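Long-range contacts in LPXTG cell wall anchor domain-containing protein (PDB 7CBS), which serves as the basal pilin of the SpaCBA pilus of Lactobacillus rhamnosus GG, probably anchoring the sortase-assembled fibre at the cell wall and taking part in adhesion: residues V29-H34 / I168-K173; N64-T69 / T140-N145; V134-E139 / N151-M156. One frame throughout, in Å; residues are numbered along the deposited sequence.

Contact 1 of 3, residues V29-H34 / I168-K173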
loop_
_atom_site.group_PDB
_atom_site.type_symbol
_atom_site.label_atom_id
_atom_site.label_comp_id
_atom_site.label_asym_id
_atom_site.label_seq_id
_atom_site.Cartn_x
_atom_site.Cartn_y
_atom_site.Cartn_z
ATOM N N VAL A 29 1.036 -0.256 -5.138
ATOM C CA VAL A 29 1.977 -0.917 -4.188
ATOM C C VAL A 29 2.718 0.174 -3.403
ATOM O O VAL A 29 2.825 1.316 -3.903
ATOM C CB VAL A 29 2.949 -1.859 -4.928
ATOM C CG1 VAL A 29 4.092 -1.107 -5.588
ATOM C CG2 VAL A 29 3.484 -2.952 -4.014
ATOM N N ASP A 30 3.199 -0.170 -2.208
ATOM C CA ASP A 30 4.067 0.697 -1.369
ATOM C C ASP A 30 5.517 0.271 -1.586
ATOM O O ASP A 30 5.776 -0.942 -1.604
ATOM C CB ASP A 30 3.676 0.612 0.110
ATOM C CG ASP A 30 2.253 1.069 0.375
ATOM O OD1 ASP A 30 1.706 1.780 -0.486
ATOM O OD2 ASP A 30 1.699 0.708 1.435
ATOM N N VAL A 31 6.414 1.241 -1.772
ATOM C CA VAL A 31 7.883 1.014 -1.910
ATOM C C VAL A 31 8.585 1.773 -0.785
ATOM O O VAL A 31 8.455 3.014 -0.736
ATOM C CB VAL A 31 8.416 1.455 -3.287
ATOM C CG1 VAL A 31 9.936 1.406 -3.332
ATOM C CG2 VAL A 31 7.808 0.635 -4.415
ATOM N N VAL A 32 9.288 1.042 0.082
ATOM C CA VAL A 32 10.162 1.607 1.149
ATOM C C VAL A 32 11.615 1.340 0.741
ATOM O O VAL A 32 11.983 0.160 0.593
ATOM C CB VAL A 32 9.819 1.009 2.527
ATOM C CG1 VAL A 32 10.457 1.798 3.664
ATOM C CG2 VAL A 32 8.314 0.922 2.728
ATOM N N LEU A 33 12.383 2.405 0.495
ATOM C CA LEU A 33 13.852 2.348 0.269
ATOM C C LEU A 33 14.558 2.478 1.619
ATOM O O LEU A 33 14.229 3.427 2.353
ATOM C CB LEU A 33 14.271 3.470 -0.682
ATOM C CG LEU A 33 15.618 3.237 -1.357
ATOM C CD1 LEU A 33 15.692 3.972 -2.688
ATOM C CD2 LEU A 33 16.759 3.635 -0.435
ATOM N N HIS A 34 15.495 1.571 1.916
ATOM C CA HIS A 34 16.307 1.549 3.163
ATOM C C HIS A 34 17.738 2.009 2.856
ATOM O O HIS A 34 18.455 1.275 2.149
ATOM C CB HIS A 34 16.309 0.150 3.787
ATOM C CG HIS A 34 14.956 -0.380 4.124
ATOM N ND1 HIS A 34 14.581 -0.680 5.422
ATOM C CD2 HIS A 34 13.909 -0.717 3.338
ATOM C CE1 HIS A 34 13.354 -1.161 5.422
ATOM N NE2 HIS A 34 12.916 -1.186 4.155
ATOM N N ILE A 168 7.169 -3.369 -1.286
ATOM C CA ILE A 168 8.513 -3.741 -1.821
ATOM C C ILE A 168 9.571 -3.044 -0.965
ATOM O O ILE A 168 9.509 -1.806 -0.863
ATOM C CB ILE A 168 8.661 -3.359 -3.311
ATOM C CG1 ILE A 168 7.627 -4.060 -4.192
ATOM C CG2 ILE A 168 10.079 -3.631 -3.795
ATOM C CD1 ILE A 168 7.460 -3.436 -5.550
ATOM N N ASP A 169 10.515 -3.807 -0.406
ATOM C CA ASP A 169 11.619 -3.298 0.449
ATOM C C ASP A 169 12.921 -3.295 -0.356
ATOM O O ASP A 169 13.448 -4.389 -0.623
ATOM C CB ASP A 169 11.739 -4.123 1.733
ATOM C CG ASP A 169 10.671 -3.780 2.752
ATOM O OD1 ASP A 169 10.789 -2.709 3.371
ATOM O OD2 ASP A 169 9.720 -4.573 2.893
ATOM N N LEU A 170 13.415 -2.104 -0.709
ATOM C CA LEU A 170 14.634 -1.899 -1.537
ATOM C C LEU A 170 15.821 -1.542 -0.637
ATOM O O LEU A 170 15.637 -0.711 0.273
ATOM C CB LEU A 170 14.367 -0.788 -2.559
ATOM C CG LEU A 170 13.301 -1.097 -3.607
ATOM C CD1 LEU A 170 12.980 0.153 -4.412
ATOM C CD2 LEU A 170 13.744 -2.239 -4.519
ATOM N N PHE A 171 16.982 -2.154 -0.898
ATOM C CA PHE A 171 18.262 -1.947 -0.170
ATOM C C PHE A 171 19.357 -1.575 -1.169
ATOM O O PHE A 171 20.185 -2.415 -1.515
ATOM C CB PHE A 171 18.623 -3.207 0.623
ATOM C CG PHE A 171 17.661 -3.550 1.733
ATOM C CD1 PHE A 171 17.757 -2.933 2.969
ATOM C CD2 PHE A 171 16.661 -4.494 1.543
ATOM C CE1 PHE A 171 16.873 -3.247 3.989
ATOM C CE2 PHE A 171 15.781 -4.810 2.566
ATOM C CZ PHE A 171 15.892 -4.193 3.788
ATOM N N PRO A 172 19.395 -0.318 -1.668
ATOM C CA PRO A 172 20.389 0.085 -2.668
ATOM C C PRO A 172 21.834 0.014 -2.154
ATOM O O PRO A 172 22.059 0.364 -1.015
ATOM C CB PRO A 172 20.011 1.536 -3.016
ATOM C CG PRO A 172 19.195 2.009 -1.825
ATOM C CD PRO A 172 18.483 0.776 -1.307
ATOM N N LYS A 173 22.760 -0.429 -3.013
ATOM C CA LYS A 173 24.218 -0.535 -2.728
ATOM C C LYS A 173 24.871 0.838 -2.936
ATOM O O LYS A 173 24.131 1.832 -3.076
ATOM C CB LYS A 173 24.849 -1.604 -3.627
#
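I168 N gives its proton to D30 O at 2.8 Å, the first of four backbone hydrogen bonds that zip the strand 29-34 to the start of 168-173. V32 N then turns back to I168 O, L170 N reaches V32 O, and H34 N closes the row on L170 O at 2.8 Å. The two strands run nearly parallel. A polar side-chain bond joins H34 to D169: NE2 donates to OD1 at 2.7 Å, N-H...O angle 155°. The carboxylate oxygen is approached on its anti side, somewhat out of its plane, and the ring and carboxylate planes stand 56° apart. A histidine suits this spot because its ring, two residues on from V32, the partner of D169, reaches back diagonally and brings NE2 to the exposed carboxylate. F171 lies over one face of the H34 ring, while D169 OD1 meets its edge. Both aromatic chains have CG anti to their carbonyl carbon, which sends them out alongside each other; F171 CZ hangs over the imidazole centre, with the planes inclined at 31°. Apolar contacts occupy the opposite side of the sheet, where V31, L33, I168 and L170 point. V31 CG1 meets L170 CD1 at 3.5 Å, and L33 CD2 comes very close to P172 CG, perhaps with slight strain; F137 touches V31, L33 and L170. D30 instead binds S166 OG of the second subunit through OD2 and D123 N through OD1, close to the magnesium ion. First and last strands thus pair in parallel, as in the CnaB-type beta sandwich, consistent with a pilin N-terminal domain.

Contact 2 of 3, residues N64-T69 / T140-N145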
loop_
_atom_site.group_PDB
_atom_site.type_symbol
_atom_site.label_atom_id
_atom_site.label_comp_id
_atom_site.label_asym_id
_atom_site.label_seq_id
_atom_site.Cartn_x
_atom_site.Cartn_y
_atom_site.Cartn_z
ATOM N N ASN A 64 19.256 8.749 8.151
ATOM C CA ASN A 64 18.045 9.602 8.038
ATOM C C ASN A 64 18.452 10.976 7.496
ATOM O O ASN A 64 19.589 11.402 7.765
ATOM C CB ASN A 64 17.316 9.716 9.380
ATOM C CG ASN A 64 16.829 8.376 9.890
ATOM O OD1 ASN A 64 16.383 7.533 9.111
ATOM N ND2 ASN A 64 16.917 8.162 11.192
ATOM N N GLY A 65 17.552 11.630 6.755
ATOM C CA GLY A 65 17.762 12.967 6.164
ATOM C C GLY A 65 18.304 12.902 4.743
ATOM O O GLY A 65 18.837 13.926 4.284
ATOM N N VAL A 66 18.187 11.749 4.078
ATOM C CA VAL A 66 18.677 11.503 2.684
ATOM C C VAL A 66 17.470 11.513 1.738
ATOM O O VAL A 66 16.570 10.666 1.928
ATOM C CB VAL A 66 19.461 10.180 2.581
ATOM C CG1 VAL A 66 20.070 9.989 1.201
ATOM C CG2 VAL A 66 20.536 10.077 3.654
ATOM N N THR A 67 17.467 12.427 0.759
ATOM C CA THR A 67 16.342 12.661 -0.186
ATOM C C THR A 67 16.456 11.695 -1.369
ATOM O O THR A 67 17.408 11.836 -2.168
ATOM C CB THR A 67 16.309 14.112 -0.684
ATOM O OG1 THR A 67 16.330 14.987 0.443
ATOM C CG2 THR A 67 15.090 14.417 -1.528
ATOM N N PHE A 68 15.518 10.748 -1.463
ATOM C CA PHE A 68 15.293 9.879 -2.642
ATOM C C PHE A 68 14.111 10.438 -3.437
ATOM O O PHE A 68 13.102 10.826 -2.822
ATOM C CB PHE A 68 15.076 8.426 -2.213
ATOM C CG PHE A 68 16.347 7.704 -1.835
ATOM C CD1 PHE A 68 16.868 7.810 -0.554
ATOM C CD2 PHE A 68 17.035 6.940 -2.765
ATOM C CE1 PHE A 68 18.043 7.156 -0.211
ATOM C CE2 PHE A 68 18.202 6.279 -2.416
ATOM C CZ PHE A 68 18.701 6.383 -1.139
ATOM N N THR A 69 14.259 10.482 -4.765
ATOM C CA THR A 69 13.247 10.946 -5.748
ATOM C C THR A 69 12.877 9.755 -6.637
ATOM O O THR A 69 13.806 9.061 -7.097
ATOM C CB THR A 69 13.786 12.141 -6.548
ATOM O OG1 THR A 69 14.250 13.125 -5.622
ATOM C CG2 THR A 69 12.765 12.761 -7.481
ATOM N N THR A 140 18.958 12.267 -4.556
ATOM C CA THR A 140 19.083 13.624 -5.158
ATOM C C THR A 140 19.606 14.634 -4.130
ATOM O O THR A 140 19.888 15.773 -4.539
ATOM C CB THR A 140 17.743 14.080 -5.750
ATOM O OG1 THR A 140 16.753 13.945 -4.730
ATOM C CG2 THR A 140 17.339 13.285 -6.974
ATOM N N ALA A 141 19.702 14.259 -2.852
ATOM C CA ALA A 141 20.248 15.113 -1.771
ATOM C C ALA A 141 20.626 14.251 -0.563
ATOM O O ALA A 141 19.895 13.287 -0.262
ATOM C CB ALA A 141 19.253 16.183 -1.392
ATOM N N ALA A 142 21.730 14.606 0.096
ATOM C CA ALA A 142 22.272 13.923 1.293
ATOM C C ALA A 142 23.106 14.910 2.098
ATOM O O ALA A 142 23.741 15.794 1.522
ATOM C CB ALA A 142 23.096 12.731 0.876
ATOM N N PRO A 143 23.112 14.808 3.448
ATOM C CA PRO A 143 24.114 15.491 4.266
ATOM C C PRO A 143 25.528 15.203 3.738
ATOM O O PRO A 143 25.710 14.208 3.059
ATOM C CB PRO A 143 23.909 14.891 5.667
ATOM C CG PRO A 143 22.451 14.470 5.682
ATOM C CD PRO A 143 22.134 14.064 4.257
ATOM N N LYS A 144 26.494 16.066 4.060
ATOM C CA LYS A 144 27.924 15.876 3.694
ATOM C C LYS A 144 28.480 14.667 4.458
ATOM O O LYS A 144 28.021 14.409 5.593
ATOM C CB LYS A 144 28.733 17.144 3.966
ATOM C CG LYS A 144 28.307 18.346 3.132
ATOM C CD LYS A 144 29.105 19.594 3.411
ATOM C CE LYS A 144 30.506 19.550 2.839
ATOM N NZ LYS A 144 31.082 20.909 2.680
ATOM N N ASN A 145 29.400 13.936 3.823
ATOM C CA ASN A 145 30.113 12.753 4.383
ATOM C C ASN A 145 29.209 11.511 4.358
ATOM O O ASN A 145 29.654 10.464 4.862
ATOM C CB ASN A 145 30.636 13.012 5.798
ATOM C CG ASN A 145 31.392 14.319 5.926
ATOM O OD1 ASN A 145 31.799 14.911 4.927
ATOM N ND2 ASN A 145 31.579 14.781 7.150
#
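T67 and T69 meet T140 at the tight end of this contact, where the antiparallel strands are still joined. T67 N donates to A141 O at 2.8 Å, and T67 O receives T140 N at 2.9 Å, T140 N approaching close to the line of the T67 carbonyl. The same oxygen also draws a weak bond from A141 N at 3.4 Å. Beside this, the hydroxyls of T69 and T140 join through OG1 and OG1 at 2.8 Å. T140 OG1 lies between its own backbone N and carbonyl carbon (chi1 53°), the crowded position, which turns it back toward the partner strand; the two chains meet at about a right angle. Q110 NE2 bonds T69 OG1 and, weakly, T140 OG1, so the pair of threonines is set in a small polar cluster where their hydroxyls can bond one another and Q110. T140 and A141 both face T67, a classic beta bulge, and the extra residue probably accentuates the twist of the strand 131-141 locally, as such bulges do, near its end. T67 and A141 share one side of the sheet, where A141 CB lies 3.7 Å from T67 CB. Past the bulge the pairing gives way to a looser, more solvent-washed margin. V66 is buried and its CG1 stands 4.1 Å from A142 CB, while its CG2 faces P143 CD. The proline has no amide proton to offer, and P143 CD touches G65 O at 3.3 Å without a hydrogen bond. G65 has phi 93°, a backbone shape that a residue without a side chain adopts easily.

Contact 3 of 3, residues V134-E139 / N151-M156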
loop_
_atom_site.group_PDB
_atom_site.type_symbol
_atom_site.label_atom_id
_atom_site.label_comp_id
_atom_site.label_asym_id
_atom_site.label_seq_id
_atom_site.Cartn_x
_atom_site.Cartn_y
_atom_site.Cartn_z
ATOM N N VAL A 134 7.105 1.106 -14.365
ATOM C CA VAL A 134 8.566 0.995 -14.080
ATOM C C VAL A 134 9.021 2.327 -13.486
ATOM O O VAL A 134 8.693 3.377 -14.078
ATOM C CB VAL A 134 9.380 0.625 -15.335
ATOM C CG1 VAL A 134 10.866 0.480 -15.020
ATOM C CG2 VAL A 134 8.852 -0.646 -15.992
ATOM N N TYR A 135 9.726 2.270 -12.351
ATOM C CA TYR A 135 10.114 3.445 -11.530
ATOM C C TYR A 135 11.638 3.478 -11.382
ATOM O O TYR A 135 12.248 2.400 -11.215
ATOM C CB TYR A 135 9.382 3.404 -10.186
ATOM C CG TYR A 135 7.882 3.481 -10.315
ATOM C CD1 TYR A 135 7.256 4.675 -10.637
ATOM C CD2 TYR A 135 7.085 2.361 -10.150
ATOM C CE1 TYR A 135 5.883 4.754 -10.803
ATOM C CE2 TYR A 135 5.710 2.422 -10.302
ATOM C CZ TYR A 135 5.108 3.623 -10.626
ATOM O OH TYR A 135 3.755 3.704 -10.766
ATOM N N LEU A 136 12.218 4.678 -11.496
ATOM C CA LEU A 136 13.649 4.983 -11.231
ATOM C C LEU A 136 13.752 5.674 -9.866
ATOM O O LEU A 136 13.045 6.676 -9.663
ATOM C CB LEU A 136 14.180 5.891 -12.346
ATOM C CG LEU A 136 15.534 6.546 -12.083
ATOM C CD1 LEU A 136 16.615 5.495 -11.903
ATOM C CD2 LEU A 136 15.886 7.503 -13.209
ATOM N N PHE A 137 14.607 5.158 -8.978
ATOM C CA PHE A 137 14.813 5.667 -7.597
ATOM C C PHE A 137 16.236 6.224 -7.474
ATOM O O PHE A 137 17.184 5.419 -7.439
ATOM C CB PHE A 137 14.548 4.553 -6.580
ATOM C CG PHE A 137 13.098 4.167 -6.436
ATOM C CD1 PHE A 137 12.244 4.909 -5.634
ATOM C CD2 PHE A 137 12.585 3.062 -7.093
ATOM C CE1 PHE A 137 10.911 4.552 -5.496
ATOM C CE2 PHE A 137 11.249 2.710 -6.960
ATOM C CZ PHE A 137 10.415 3.456 -6.163
ATOM N N LYS A 138 16.369 7.553 -7.409
ATOM C CA LYS A 138 17.665 8.278 -7.311
ATOM C C LYS A 138 17.781 8.961 -5.943
ATOM O O LYS A 138 16.747 9.424 -5.429
ATOM C CB LYS A 138 17.785 9.349 -8.401
ATOM C CG LYS A 138 17.634 8.859 -9.833
ATOM C CD LYS A 138 17.725 9.985 -10.849
ATOM C CE LYS A 138 19.052 10.713 -10.850
ATOM N NZ LYS A 138 19.095 11.748 -11.911
ATOM N N GLU A 139 18.999 9.011 -5.398
ATOM C CA GLU A 139 19.381 9.866 -4.244
ATOM C C GLU A 139 19.780 11.240 -4.797
ATOM O O GLU A 139 20.839 11.319 -5.448
ATOM C CB GLU A 139 20.526 9.228 -3.452
ATOM C CG GLU A 139 21.008 10.080 -2.289
ATOM C CD GLU A 139 22.213 9.517 -1.550
ATOM O OE1 GLU A 139 22.205 8.314 -1.229
ATOM O OE2 GLU A 139 23.162 10.288 -1.298
ATOM N N ASN A 151 21.414 4.318 -8.385
ATOM C CA ASN A 151 20.030 4.464 -8.907
ATOM C C ASN A 151 19.442 3.059 -9.087
ATOM O O ASN A 151 20.207 2.145 -9.436
ATOM C CB ASN A 151 19.983 5.252 -10.218
ATOM C CG ASN A 151 20.790 6.535 -10.190
ATOM O OD1 ASN A 151 20.694 7.312 -9.247
ATOM N ND2 ASN A 151 21.572 6.776 -11.231
ATOM N N LEU A 152 18.140 2.892 -8.845
ATOM C CA LEU A 152 17.420 1.593 -8.948
ATOM C C LEU A 152 16.223 1.757 -9.883
ATOM O O LEU A 152 15.391 2.653 -9.630
ATOM C CB LEU A 152 16.946 1.150 -7.559
ATOM C CG LEU A 152 18.008 0.596 -6.613
ATOM C CD1 LEU A 152 17.404 0.402 -5.230
ATOM C CD2 LEU A 152 18.594 -0.714 -7.131
ATOM N N VAL A 153 16.162 0.939 -10.935
ATOM C CA VAL A 153 15.001 0.841 -11.865
ATOM C C VAL A 153 14.210 -0.413 -11.486
ATOM O O VAL A 153 14.751 -1.520 -11.646
ATOM C CB VAL A 153 15.454 0.814 -13.337
ATOM C CG1 VAL A 153 14.293 0.498 -14.264
ATOM C CG2 VAL A 153 16.122 2.124 -13.746
ATOM N N VAL A 154 12.986 -0.229 -10.992
ATOM C CA VAL A 154 12.108 -1.316 -10.469
ATOM C C VAL A 154 10.955 -1.520 -11.454
ATOM O O VAL A 154 10.280 -0.519 -11.790
ATOM C CB VAL A 154 11.583 -0.984 -9.059
ATOM C CG1 VAL A 154 10.764 -2.128 -8.474
ATOM C CG2 VAL A 154 12.713 -0.585 -8.126
ATOM N N VAL A 155 10.742 -2.765 -11.879
ATOM C CA VAL A 155 9.645 -3.169 -12.802
ATOM C C VAL A 155 8.519 -3.790 -11.972
ATOM O O VAL A 155 8.807 -4.670 -11.137
ATOM C CB VAL A 155 10.164 -4.140 -13.880
ATOM C CG1 VAL A 155 9.070 -4.513 -14.867
ATOM C CG2 VAL A 155 11.381 -3.571 -14.610
ATOM N N MET A 156 7.284 -3.338 -12.187
ATOM C CA MET A 156 6.075 -3.894 -11.529
ATOM C C MET A 156 5.700 -5.198 -12.238
ATOM O O MET A 156 4.756 -5.194 -13.050
ATOM C CB MET A 156 4.925 -2.881 -11.554
ATOM C CG MET A 156 5.244 -1.609 -10.782
ATOM S SD MET A 156 5.525 -1.913 -9.013
ATOM C CE MET A 156 7.073 -1.039 -8.751
#
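F137 and V154 meet on one side of this strand pair, the ring presenting its edge to a methyl: F137 CE2 lies 3.8 Å from V154 CG2. F137 leans with CG anti to its carbonyl carbon (chi1 -71°), and its ring is fitted edge-to-face against F121, so a large flat group suits this core place. On the same side Y135 meets M156 at about a right angle, the methyl M156 CE lying in the plane of the ring at its edge, 3.7 Å from Y135 CD2. The flexible thioether bends at chi2 and chi3 to get there, and Y135 OH is satisfied by P125 O. The other side carries V134, L136, V153 and V155. V134 and V155 run alongside each other, their methyls meeting with V134 CG2 4.0 Å from V155 CG1, whereas V134 CG1 packs against V153 CG1 at 3.5 Å; the helix 74-84 covers them through F77. An alanine in place of V134 is likely to open a gap beneath F77, W78 and V153 that the remaining methyl could not fill. L136 CD1 rests on N151 CB at 3.8 Å, and N151 turns its ND2 to S96 O and D98 OD1. Between the chains, Y135 N to V154 O at 2.9 Å and F137 N to L152 O at 2.7 Å are each answered by a bond in return. The result is an antiparallel beta hairpin, strands 131-141 and 152-155, with helix 74-84 on the face of V134, V153 and V155, and F137 packed toward strand 28-34 on the other.

How the contacts relate
All three contacts belong to one mixed sheet and to the pilin D1 N-terminal domain. Along the chain the order is 29-34, 64-69, 134-139, 140-145, 151-156, 168-173, so contacts 2 and 3 interleave and both fall between the two strands of contact 1. The centres of contacts 1 and 3 are about 10 Å apart, and P172 and L170 pack on L152 and V154 respectively. Contacts 2 and 3, whose centres are about 17 Å apart, share the strand 131-141, and T69 N probably bonds K138 O. Contact 1, centre to centre about 15 Å from contact 2, touches it through L33 and F68. Chain ends and middle are therefore bound into one compact domain.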